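Local coordinates for protein alginate lyase (Bacteroides ovatus, PDB 3NNB) that probably cleaves the acidic polysaccharide alginate by beta-elimination, as a largely helical lyase, at residues W345-R349 with Y359-G363; K20-Y26 with H376-E382; G79-I83 with I152-N156; I83-G87 with A270-A274. All blocks are in the same frame, centred on the assembly; numbering follows the deposited sequence. Where two conformers were deposited one is given.

Contacts between residues far apart in sequence are what turn a string of helices into a domain, and this chain illustrates several scales of closure. Starting at the N terminus, interaction 2 joins the loop between helices 11-19 and 27-41 to the last residues, so it encloses the other three contacts. Interactions 3 and 4 leave from one continuous stretch, sharing I83, and their loops overlap. The first closes at 152-156, after strand 148-151, the second only at 270-274, before helix 274-293; their centres lie about 17 Å apart. Interaction 1, a local helix pair, opens after both have closed and touches interaction 2, with R348 NH1 2.8 Å from Y379 O in a probable hydrogen bond.

Interaction 1 (W345-R349 with Y359-G363); sequences WILRR and YEAIG
Two successive helices can be joined through one apolar residue and one charged residue side by side, as the segments 345-349 and 359-363 demonstrate. Both are helical throughout. Their axes run nearly antiparallel, at a signed crossing angle of -160°, and approach to 7.9 Å. The CA atoms of L347 and Y359 are 5.3 Å apart, those of R348 and E360 5.1 Å. At Y359 the backbone itself is met: L347 CB lies 3.5 Å from Y359 O and 4.2 Å from Y359 CB, while the aromatic ring (chi1 m) leads off toward T311 and L314 of helix 310-317. E360, with chi1 t and chi2 p, brings its carboxylate to R348, whose t, p, p side chain curls to receive it. The two make a two-pronged salt bridge, R348 NE to E360 OE1 at 2.8 Å and R348 NH2 to E360 OE2 at 2.9 Å; R367 is a second partner of the carboxylate. I362 contributes CG2, 3.6 Å from L347 CD1. One residue on, G363 offers bare backbone, so that L347, in its m,t rotamer, sets CD1 3.7 Å from G363 N. The pair is an antiparallel alpha-hairpin, an arrangement of the kind from which the toroids of the six-hairpin clan are built, though this pair need not be one of those repeats.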
loop_
_atom_site.group_PDB
_atom_site.type_symbol
_atom_site.label_atom_id
_atom_site.label_comp_id
_atom_site.label_asym_id
_atom_site.label_seq_id
_atom_site.Cartn_x
_atom_site.Cartn_y
_atom_site.Cartn_z
ATOM N N TRP A 345 -4.039 -13.978 6.272
ATOM C CA TRP A 345 -3.584 -13.717 4.911
ATOM C C TRP A 345 -2.100 -13.347 4.847
ATOM O O TRP A 345 -1.447 -13.644 3.856
ATOM C CB TRP A 345 -4.494 -12.702 4.221
ATOM C CG TRP A 345 -5.783 -13.348 3.937
ATOM C CD1 TRP A 345 -6.906 -13.307 4.686
ATOM C CD2 TRP A 345 -6.073 -14.216 2.818
ATOM N NE1 TRP A 345 -7.875 -14.109 4.121
ATOM C CE2 TRP A 345 -7.396 -14.645 2.960
ATOM C CE3 TRP A 345 -5.344 -14.648 1.709
ATOM C CZ2 TRP A 345 -8.002 -15.502 2.036
ATOM C CZ3 TRP A 345 -5.944 -15.503 0.812
ATOM C CH2 TRP A 345 -7.254 -15.924 0.982
ATOM N N ILE A 346 -1.536 -12.755 5.901
ATOM C CA ILE A 346 -0.084 -12.697 6.012
ATOM C C ILE A 346 0.503 -14.109 5.882
ATOM O O ILE A 346 1.529 -14.294 5.202
ATOM C CB ILE A 346 0.351 -11.992 7.344
ATOM C CG1 ILE A 346 -0.012 -10.489 7.312
ATOM C CG2 ILE A 346 1.839 -12.176 7.657
ATOM C CD1 ILE A 346 0.729 -9.608 6.248
ATOM N N LEU A 347 -0.116 -15.090 6.561
ATOM C CA LEU A 347 0.377 -16.455 6.537
ATOM C C LEU A 347 0.282 -17.114 5.154
ATOM O O LEU A 347 1.219 -17.763 4.722
ATOM C CB LEU A 347 -0.322 -17.309 7.588
ATOM C CG LEU A 347 0.003 -16.952 9.028
ATOM C CD1 LEU A 347 -0.663 -17.972 9.923
ATOM C CD2 LEU A 347 1.511 -16.899 9.308
ATOM N N ARG A 348 -0.817 -16.874 4.442
ATOM C CA ARG A 348 -0.913 -17.281 3.023
ATOM C C ARG A 348 0.234 -16.731 2.191
ATOM O O ARG A 348 0.885 -17.456 1.445
ATOM C CB ARG A 348 -2.230 -16.760 2.451
ATOM C CG ARG A 348 -2.419 -16.893 0.948
ATOM C CD ARG A 348 -2.470 -18.333 0.414
ATOM N NE ARG A 348 -3.612 -19.093 0.915
ATOM C CZ ARG A 348 -4.826 -19.170 0.355
ATOM N NH1 ARG A 348 -5.147 -18.525 -0.757
ATOM N NH2 ARG A 348 -5.752 -19.903 0.933
ATOM N N ARG A 349 0.506 -15.446 2.349
ATOM C CA ARG A 349 1.533 -14.792 1.557
ATOM C C ARG A 349 2.912 -15.317 1.899
ATOM O O ARG A 349 3.737 -15.553 1.000
ATOM C CB ARG A 349 1.418 -13.285 1.738
ATOM C CG ARG A 349 0.087 -12.763 1.229
ATOM C CD ARG A 349 -0.237 -11.386 1.754
ATOM N NE ARG A 349 0.717 -10.392 1.302
ATOM C CZ ARG A 349 0.715 -9.106 1.713
ATOM N NH1 ARG A 349 -0.211 -8.618 2.570
ATOM N NH2 ARG A 349 1.626 -8.311 1.225
ATOM N N TYR A 359 2.642 -22.604 7.117
ATOM C CA TYR A 359 1.934 -21.389 7.462
ATOM C C TYR A 359 0.489 -21.348 6.939
ATOM O O TYR A 359 -0.404 -20.808 7.589
ATOM C CB TYR A 359 2.658 -20.170 6.903
ATOM C CG TYR A 359 4.022 -19.895 7.471
ATOM C CD1 TYR A 359 4.300 -20.078 8.830
ATOM C CD2 TYR A 359 5.014 -19.363 6.670
ATOM C CE1 TYR A 359 5.506 -19.773 9.339
ATOM C CE2 TYR A 359 6.253 -19.058 7.187
ATOM C CZ TYR A 359 6.498 -19.289 8.518
ATOM O OH TYR A 359 7.756 -19.000 9.033
ATOM N N GLU A 360 0.256 -21.898 5.748
ATOM C CA GLU A 360 -1.091 -21.862 5.167
ATOM C C GLU A 360 -2.052 -22.709 5.996
ATOM O O GLU A 360 -3.200 -22.324 6.162
ATOM C CB GLU A 360 -1.105 -22.314 3.688
ATOM C CG GLU A 360 -2.506 -22.609 3.143
ATOM C CD GLU A 360 -3.472 -21.427 3.178
ATOM O OE1 GLU A 360 -3.026 -20.276 3.365
ATOM O OE2 GLU A 360 -4.686 -21.650 3.001
ATOM N N ALA A 361 -1.586 -23.856 6.504
ATOM C CA ALA A 361 -2.406 -24.710 7.378
ATOM C C ALA A 361 -2.874 -23.966 8.629
ATOM O O ALA A 361 -4.029 -24.061 9.029
ATOM C CB ALA A 361 -1.649 -25.989 7.752
ATOM N N ILE A 362 -1.978 -23.177 9.213
ATOM C CA ILE A 362 -2.318 -22.340 10.363
ATOM C C ILE A 362 -3.340 -21.290 9.934
ATOM O O ILE A 362 -4.380 -21.161 10.558
ATOM C CB ILE A 362 -1.067 -21.683 10.979
ATOM C CG1 ILE A 362 -0.109 -22.739 11.527
ATOM C CG2 ILE A 362 -1.460 -20.700 12.092
ATOM C CD1 ILE A 362 1.232 -22.197 12.046
ATOM N N GLY A 363 -3.070 -20.557 8.844
ATOM C CA GLY A 363 -3.998 -19.521 8.377
ATOM C C GLY A 363 -5.390 -20.096 8.114
ATOM O O GLY A 363 -6.387 -19.498 8.477
#

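Interaction 2 (K20-Y26 with H376-E382)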
loop_
_atom_site.group_PDB
_atom_site.type_symbol
_atom_site.label_atom_id
_atom_site.label_comp_id
_atom_site.label_asym_id
_atom_site.label_seq_id
_atom_site.Cartn_x
_atom_site.Cartn_y
_atom_site.Cartn_z
ATOM N N LYS A 20 -8.322 -19.862 -15.036
ATOM C CA LYS A 20 -9.305 -20.617 -14.271
ATOM C C LYS A 20 -10.397 -19.715 -13.670
ATOM O O LYS A 20 -11.076 -20.119 -12.768
ATOM C CB LYS A 20 -8.574 -21.393 -13.156
ATOM C CG LYS A 20 -7.603 -22.448 -13.707
ATOM C CD LYS A 20 -6.686 -22.999 -12.641
ATOM C CE LYS A 20 -7.410 -23.904 -11.678
ATOM N NZ LYS A 20 -6.499 -24.546 -10.615
ATOM N N ALA A 21 -10.617 -18.522 -14.238
ATOM C CA ALA A 21 -11.574 -17.521 -13.695
ATOM C C ALA A 21 -12.981 -18.081 -13.526
ATOM O O ALA A 21 -13.670 -17.772 -12.567
ATOM C CB ALA A 21 -11.619 -16.341 -14.635
ATOM N N ASP A 22 -13.395 -18.935 -14.455
ATOM C CA ASP A 22 -14.725 -19.515 -14.403
ATOM C C ASP A 22 -14.830 -20.832 -13.610
ATOM O O ASP A 22 -15.903 -21.423 -13.562
ATOM C CB ASP A 22 -15.242 -19.786 -15.821
ATOM C CG ASP A 22 -15.478 -18.531 -16.626
ATOM O OD1 ASP A 22 -15.751 -17.479 -16.048
ATOM O OD2 ASP A 22 -15.404 -18.587 -17.859
ATOM N N SER A 23 -13.734 -21.302 -13.028
ATOM C CA SER A 23 -13.736 -22.511 -12.193
ATOM C C SER A 23 -14.470 -22.258 -10.883
ATOM O O SER A 23 -14.685 -21.103 -10.483
ATOM C CB SER A 23 -12.323 -22.958 -11.898
ATOM O OG SER A 23 -11.712 -22.107 -10.944
ATOM N N PRO A 24 -14.901 -23.338 -10.200
ATOM C CA PRO A 24 -15.664 -23.122 -8.971
ATOM C C PRO A 24 -14.859 -22.443 -7.890
ATOM O O PRO A 24 -15.423 -21.728 -7.060
ATOM C CB PRO A 24 -16.047 -24.555 -8.547
ATOM C CG PRO A 24 -16.105 -25.297 -9.800
ATOM C CD PRO A 24 -15.033 -24.734 -10.685
ATOM N N LEU A 25 -13.553 -22.626 -7.939
ATOM C CA LEU A 25 -12.702 -22.012 -6.949
ATOM C C LEU A 25 -12.691 -20.476 -7.064
ATOM O O LEU A 25 -12.616 -19.798 -6.031
ATOM C CB LEU A 25 -11.287 -22.550 -7.057
ATOM C CG LEU A 25 -10.381 -22.231 -5.879
ATOM C CD1 LEU A 25 -11.023 -22.603 -4.541
ATOM C CD2 LEU A 25 -9.066 -22.966 -6.098
ATOM N N TYR A 26 -12.781 -19.944 -8.293
ATOM C CA TYR A 26 -12.568 -18.481 -8.527
ATOM C C TYR A 26 -13.798 -17.719 -8.979
ATOM O O TYR A 26 -13.864 -16.485 -8.852
ATOM C CB TYR A 26 -11.403 -18.240 -9.485
ATOM C CG TYR A 26 -10.106 -18.841 -8.977
ATOM C CD1 TYR A 26 -9.624 -18.548 -7.691
ATOM C CD2 TYR A 26 -9.375 -19.735 -9.753
ATOM C CE1 TYR A 26 -8.447 -19.119 -7.224
ATOM C CE2 TYR A 26 -8.214 -20.316 -9.294
ATOM C CZ TYR A 26 -7.755 -20.029 -8.027
ATOM O OH TYR A 26 -6.605 -20.647 -7.595
ATOM N N HIS A 376 -8.753 -13.900 -2.521
ATOM C CA HIS A 376 -8.602 -15.261 -3.025
ATOM C C HIS A 376 -8.006 -15.323 -4.435
ATOM O O HIS A 376 -7.347 -16.302 -4.835
ATOM C CB HIS A 376 -9.940 -16.001 -3.012
ATOM C CG HIS A 376 -10.473 -16.306 -1.653
ATOM N ND1 HIS A 376 -9.936 -17.293 -0.838
ATOM C CD2 HIS A 376 -11.522 -15.783 -0.980
ATOM C CE1 HIS A 376 -10.662 -17.375 0.266
ATOM N NE2 HIS A 376 -11.616 -16.457 0.212
ATOM N N LEU A 377 -8.220 -14.266 -5.205
ATOM C CA LEU A 377 -7.699 -14.171 -6.540
ATOM C C LEU A 377 -6.227 -13.695 -6.571
ATOM O O LEU A 377 -5.445 -14.131 -7.404
ATOM C CB LEU A 377 -8.543 -13.163 -7.349
ATOM C CG LEU A 377 -10.035 -13.418 -7.563
ATOM C CD1 LEU A 377 -10.709 -12.257 -8.300
ATOM C CD2 LEU A 377 -10.287 -14.775 -8.316
ATOM N N ILE A 378 -5.889 -12.804 -5.649
ATOM C CA ILE A 378 -4.608 -12.096 -5.665
ATOM C C ILE A 378 -3.522 -12.902 -4.969
ATOM O O ILE A 378 -2.362 -12.878 -5.391
ATOM C CB ILE A 378 -4.735 -10.713 -4.967
ATOM C CG1 ILE A 378 -5.761 -9.849 -5.695
ATOM C CG2 ILE A 378 -3.365 -10.015 -4.895
ATOM C CD1 ILE A 378 -5.522 -9.753 -7.183
ATOM N N TYR A 379 -3.884 -13.596 -3.902
ATOM C CA TYR A 379 -2.959 -14.472 -3.179
ATOM C C TYR A 379 -3.463 -15.914 -3.161
ATOM O O TYR A 379 -3.718 -16.498 -2.101
ATOM C CB TYR A 379 -2.762 -13.944 -1.759
ATOM C CG TYR A 379 -2.147 -12.545 -1.764
ATOM C CD1 TYR A 379 -0.908 -12.313 -2.343
ATOM C CD2 TYR A 379 -2.791 -11.479 -1.152
ATOM C CE1 TYR A 379 -0.345 -11.039 -2.348
ATOM C CE2 TYR A 379 -2.225 -10.222 -1.138
ATOM C CZ TYR A 379 -1.024 -9.999 -1.744
ATOM O OH TYR A 379 -0.475 -8.713 -1.734
ATOM N N SER A 380 -3.590 -16.481 -4.372
ATOM C CA SER A 380 -4.092 -17.820 -4.565
ATOM C C SER A 380 -2.987 -18.840 -4.262
ATOM O O SER A 380 -1.802 -18.492 -4.055
ATOM C CB SER A 380 -4.570 -18.017 -6.008
ATOM O OG SER A 380 -3.469 -18.157 -6.916
ATOM N N LEU A 381 -3.416 -20.088 -4.283
ATOM C CA LEU A 381 -2.559 -21.249 -4.146
ATOM C C LEU A 381 -2.153 -21.862 -5.481
ATOM O O LEU A 381 -1.670 -22.995 -5.532
ATOM C CB LEU A 381 -3.269 -22.257 -3.254
ATOM C CG LEU A 381 -3.462 -21.832 -1.766
ATOM C CD1 LEU A 381 -4.220 -22.924 -0.999
ATOM C CD2 LEU A 381 -2.177 -21.517 -1.017
ATOM N N GLU A 382 -2.320 -21.136 -6.576
ATOM C CA GLU A 382 -1.829 -21.649 -7.875
ATOM C C GLU A 382 -0.307 -21.879 -7.922
ATOM O O GLU A 382 0.494 -21.250 -7.225
ATOM C CB GLU A 382 -2.234 -20.692 -9.007
ATOM C CG GLU A 382 -3.747 -20.641 -9.268
ATOM C CD GLU A 382 -4.334 -21.991 -9.660
ATOM O OE1 GLU A 382 -3.719 -22.677 -10.496
ATOM O OE2 GLU A 382 -5.429 -22.310 -9.165
ATOM O OXT GLU A 382 0.175 -22.674 -8.744
HETATM O O HOH W 1 -6.164 -21.043 -4.873
#
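This is a polar, partly buried contact between the two ends of the chain: the loop linking helices 11-19 and 27-41 meets the end of the short helix 375-378 and the C-terminal tail after it. Y26 makes most of the contact. Y26 CB is 3.8 Å from L377 CD2, and the hydroxyl donates a short hydrogen bond from Y26 OH to E382 OE2 (2.6 Å). The same oxygen takes the salt bridge from K20, whose NZ is 2.9 Å from E382 OE2 and makes a weak second bond to E382 OE1 at 3.4 Å. Both donors come from one compact loop, which begins with a type I beta turn from K20 to S23, closed by S23 N to K20 O (2.9 Å) and reinforced by S23 OG to K20 O (2.8 Å). The tail has its own motif, an ST turn in which E382 N donates to S380 OG at 3.2 Å. K13 of helix 11-19 bonds to the backbone oxygens of S380 and E382. A water donates to Y26 OH (2.8 Å) and accepts from L381 N (3.0 Å).

Interaction 3 (G79-I83 with I152-N156)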
loop_
_atom_site.group_PDB
_atom_site.type_symbol
_atom_site.label_atom_id
_atom_site.label_comp_id
_atom_site.label_asym_id
_atom_site.label_seq_id
_atom_site.Cartn_x
_atom_site.Cartn_y
_atom_site.Cartn_z
ATOM N N GLY A 79 -8.581 25.397 19.255
ATOM C CA GLY A 79 -8.186 23.998 19.088
ATOM C C GLY A 79 -6.731 23.821 18.650
ATOM O O GLY A 79 -6.282 22.697 18.391
ATOM N N LEU A 80 -5.954 24.902 18.608
ATOM C CA LEU A 80 -4.613 24.861 18.011
ATOM C C LEU A 80 -3.512 25.043 19.007
ATOM O O LEU A 80 -3.647 25.859 19.937
ATOM C CB LEU A 80 -4.456 25.959 16.956
ATOM C CG LEU A 80 -5.397 25.917 15.790
ATOM C CD1 LEU A 80 -5.192 27.214 14.959
ATOM C CD2 LEU A 80 -5.080 24.669 14.994
ATOM N N PRO A 81 -2.401 24.321 18.839
ATOM C CA PRO A 81 -2.132 23.369 17.768
ATOM C C PRO A 81 -2.848 22.058 18.060
ATOM O O PRO A 81 -3.150 21.751 19.209
ATOM C CB PRO A 81 -0.616 23.173 17.827
ATOM C CG PRO A 81 -0.225 23.558 19.194
ATOM C CD PRO A 81 -1.202 24.568 19.674
ATOM N N TYR A 82 -3.125 21.296 17.008
ATOM C CA TYR A 82 -3.652 19.959 17.186
ATOM C C TYR A 82 -2.755 19.063 18.029
ATOM O O TYR A 82 -1.544 19.243 18.104
ATOM C CB TYR A 82 -3.911 19.316 15.814
ATOM C CG TYR A 82 -5.237 19.750 15.148
ATOM C CD1 TYR A 82 -5.856 20.963 15.475
ATOM C CD2 TYR A 82 -5.836 18.973 14.170
ATOM C CE1 TYR A 82 -7.025 21.367 14.863
ATOM C CE2 TYR A 82 -7.003 19.349 13.566
ATOM C CZ TYR A 82 -7.610 20.573 13.887
ATOM O OH TYR A 82 -8.788 20.899 13.268
ATOM N N ILE A 83 -3.385 18.049 18.594
ATOM C CA ILE A 83 -2.739 17.076 19.436
ATOM C C ILE A 83 -3.002 15.681 18.897
ATOM O O ILE A 83 -3.961 15.450 18.170
ATOM C CB ILE A 83 -3.175 17.214 20.912
ATOM C CG1 ILE A 83 -4.711 17.127 21.055
ATOM C CG2 ILE A 83 -2.552 18.524 21.504
ATOM C CD1 ILE A 83 -5.207 16.983 22.550
ATOM N N ILE A 152 -0.403 19.356 9.577
ATOM C CA ILE A 152 -1.090 19.265 10.851
ATOM C C ILE A 152 -1.393 20.702 11.275
ATOM O O ILE A 152 -0.490 21.517 11.385
ATOM C CB ILE A 152 -0.273 18.612 11.942
ATOM C CG1 ILE A 152 0.179 17.195 11.577
ATOM C CG2 ILE A 152 -1.079 18.638 13.276
ATOM C CD1 ILE A 152 1.290 16.638 12.510
ATOM N N PRO A 153 -2.668 21.017 11.511
ATOM C CA PRO A 153 -3.056 22.365 11.940
ATOM C C PRO A 153 -2.283 22.839 13.155
ATOM O O PRO A 153 -2.227 22.157 14.182
ATOM C CB PRO A 153 -4.541 22.200 12.244
ATOM C CG PRO A 153 -4.978 21.173 11.251
ATOM C CD PRO A 153 -3.851 20.174 11.320
ATOM N N GLY A 154 -1.663 24.000 13.012
ATOM C CA GLY A 154 -0.873 24.599 14.056
ATOM C C GLY A 154 0.537 24.087 14.235
ATOM O O GLY A 154 1.237 24.565 15.139
ATOM N N LYS A 155 0.967 23.113 13.419
ATOM C CA LYS A 155 2.275 22.541 13.548
ATOM C C LYS A 155 3.016 22.603 12.229
ATOM O O LYS A 155 2.419 22.719 11.150
ATOM C CB LYS A 155 2.191 21.080 13.981
ATOM C CG LYS A 155 1.463 20.914 15.343
ATOM C CD LYS A 155 1.644 19.559 15.949
ATOM C CE LYS A 155 2.923 19.444 16.773
ATOM N NZ LYS A 155 2.882 20.278 18.004
ATOM N N ASN A 156 4.330 22.503 12.356
ATOM C CA ASN A 156 5.251 22.390 11.213
ATOM C C ASN A 156 5.178 23.559 10.238
ATOM O O ASN A 156 5.511 23.403 9.057
ATOM C CB ASN A 156 5.013 21.039 10.495
ATOM C CG ASN A 156 5.334 19.834 11.370
ATOM O OD1 ASN A 156 6.134 19.950 12.291
ATOM N ND2 ASN A 156 4.698 18.680 11.101
HETATM O O HOH W 2 0.623 19.650 19.703
#
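A type II beta turn packed against a cis-proline loop is a compact way to join two irregular segments, and here the turn runs from I152 to K155, closed by K155 N to I152 O at 3.0 Å. It follows strand 148-151, whereas 79-83 leads into strand 83-84. Y82 and P153 bury the most surface. The proline sits on one face of the aromatic ring in a CH-pi contact, P153 CB standing 3.6 Å from the ring centroid and 7° off its normal; beside it P153 CG comes within 3.6 Å of Y82 CE2. The backbones add a hydrogen bond from Y82 N to P153 O (3.1 Å), while the phenolic end of Y82 is held by E92. P81, preceded by a cis peptide bond, is third: its CA lies only 4.1 Å from G154 CA. A side chain on G154 would collide with P81 CA, and the positive phi of G154, usual at this position of a type II turn, also favours glycine. P81 CB further approaches G154 O (3.5 Å) and K155 CG (3.9 Å), and L80 CD2 touches P153 CB at 3.7 Å. At the edge, a water donates to Y82 O (2.7 Å) and accepts from K155 NZ (2.9 Å).

Interaction 4 (I83-G87 with A270-A274); sequences IRKDG and ARTTA
D86, with chi1 t and chi2 at 20°, lays its carboxylate against T272 and along the edge of the R271 guanidinium. The fork is two-pronged: R271 NE to D86 OD2 at 3.0 Å and R271 NH2 to D86 OD1 at 2.8 Å, with chi1 to chi3 of R271 all m. T272 N also donates to D86 OD2 (3.1 Å), and T272 OG1, on a chi1 p rotamer, donates to D86 O (2.7 Å). The segment 83-87 starts extended, as strand 83-84, and G87 then turns to phi 89°, psi -6°, angles that call for glycine; G87 CA lies 5.9 Å from T272 CA. R84, D86 and R271 form a salt-bridge network joining the end of a two-stranded antiparallel sheet (70-71, 83-84) to the loop that leads, through T273 at the N-cap position, into helix 274-293. R84 reaches out with chi1 to chi3 t, placing NH2 3.2 Å from R271 NH2 over that guanidinium's face, two like charges moderated by D86; its own pairing, R84 NH2 to D86 OD1 at 3.7 Å, is long and purely electrostatic. Citrate, probably from the crystallisation liquor, accepts from R271, which may mark an anion-binding pocket. A water donates to D86 OD1 and T272 OG1, each at 2.8 Å.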
loop_
_atom_site.group_PDB
_atom_site.type_symbol
_atom_site.label_atom_id
_atom_site.label_comp_id
_atom_site.label_asym_id
_atom_site.label_seq_id
_atom_site.Cartn_x
_atom_site.Cartn_y
_atom_site.Cartn_z
ATOM N N ILE A 83 -3.385 18.049 18.594
ATOM C CA ILE A 83 -2.739 17.076 19.436
ATOM C C ILE A 83 -3.002 15.681 18.897
ATOM O O ILE A 83 -3.961 15.450 18.170
ATOM C CB ILE A 83 -3.175 17.214 20.912
ATOM C CG1 ILE A 83 -4.711 17.127 21.055
ATOM C CG2 ILE A 83 -2.552 18.524 21.504
ATOM C CD1 ILE A 83 -5.207 16.983 22.550
ATOM N N ARG A 84 -2.132 14.749 19.256
ATOM C CA ARG A 84 -2.195 13.408 18.704
ATOM C C ARG A 84 -2.978 12.441 19.578
ATOM O O ARG A 84 -2.846 12.426 20.793
ATOM C CB ARG A 84 -0.790 12.870 18.474
ATOM C CG ARG A 84 -0.741 11.567 17.713
ATOM C CD ARG A 84 0.718 11.223 17.568
ATOM N NE ARG A 84 1.037 9.929 17.014
ATOM C CZ ARG A 84 1.600 8.912 17.665
ATOM N NH1 ARG A 84 1.803 8.916 18.982
ATOM N NH2 ARG A 84 1.893 7.822 16.981
ATOM N N LYS A 85 -3.850 11.664 18.934
ATOM C CA LYS A 85 -4.595 10.570 19.554
ATOM C C LYS A 85 -4.295 9.302 18.730
ATOM O O LYS A 85 -5.019 8.966 17.772
ATOM C CB LYS A 85 -6.099 10.846 19.523
ATOM C CG LYS A 85 -6.534 12.135 20.254
ATOM C CD LYS A 85 -6.221 12.069 21.727
ATOM C CE LYS A 85 -6.800 13.325 22.437
ATOM N NZ LYS A 85 -6.614 13.285 23.916
ATOM N N ASP A 86 -3.203 8.628 19.074
ATOM C CA ASP A 86 -2.720 7.495 18.258
ATOM C C ASP A 86 -3.849 6.493 18.033
ATOM O O ASP A 86 -4.505 6.012 18.989
ATOM C CB ASP A 86 -1.502 6.832 18.943
ATOM C CG ASP A 86 -0.863 5.738 18.116
ATOM O OD1 ASP A 86 -1.075 5.695 16.883
ATOM O OD2 ASP A 86 -0.146 4.886 18.735
ATOM N N GLY A 87 -4.079 6.168 16.761
ATOM C CA GLY A 87 -5.039 5.161 16.369
ATOM C C GLY A 87 -6.457 5.635 16.154
ATOM O O GLY A 87 -7.314 4.863 15.726
ATOM N N ALA A 270 4.678 -0.667 20.399
ATOM C CA ALA A 270 4.413 0.448 21.323
ATOM C C ALA A 270 3.139 1.204 20.940
ATOM O O ALA A 270 2.696 2.080 21.702
ATOM C CB ALA A 270 5.573 1.412 21.337
ATOM N N ARG A 271 2.575 0.922 19.774
ATOM C CA ARG A 271 1.403 1.675 19.300
ATOM C C ARG A 271 0.089 1.255 19.937
ATOM O O ARG A 271 -0.038 0.145 20.467
ATOM C CB ARG A 271 1.280 1.533 17.787
ATOM C CG ARG A 271 2.568 1.950 17.010
ATOM C CD ARG A 271 2.973 3.399 17.231
ATOM N NE ARG A 271 1.970 4.282 16.670
ATOM C CZ ARG A 271 1.915 4.653 15.397
ATOM N NH1 ARG A 271 2.816 4.211 14.501
ATOM N NH2 ARG A 271 0.936 5.456 14.990
ATOM N N THR A 272 -0.941 2.140 19.839
ATOM C CA THR A 272 -2.270 1.786 20.334
ATOM C C THR A 272 -2.933 0.712 19.491
ATOM O O THR A 272 -3.807 -0.012 19.975
ATOM C CB THR A 272 -3.219 2.984 20.458
ATOM O OG1 THR A 272 -3.417 3.537 19.180
ATOM C CG2 THR A 272 -2.672 4.055 21.396
ATOM N N THR A 273 -2.496 0.578 18.235
ATOM C CA THR A 273 -2.874 -0.557 17.400
ATOM C C THR A 273 -1.656 -1.435 17.086
ATOM O O THR A 273 -1.254 -1.590 15.932
ATOM C CB THR A 273 -3.629 -0.104 16.120
ATOM O OG1 THR A 273 -2.843 0.845 15.367
ATOM C CG2 THR A 273 -4.983 0.541 16.453
ATOM N N ALA A 274 -1.054 -2.002 18.134
ATOM C CA ALA A 274 0.148 -2.765 17.974
ATOM C C ALA A 274 -0.001 -4.011 17.098
ATOM O O ALA A 274 0.916 -4.366 16.376
ATOM C CB ALA A 274 0.690 -3.128 19.362
HETATM O O HOH W 3 -2.181 3.173 16.678
#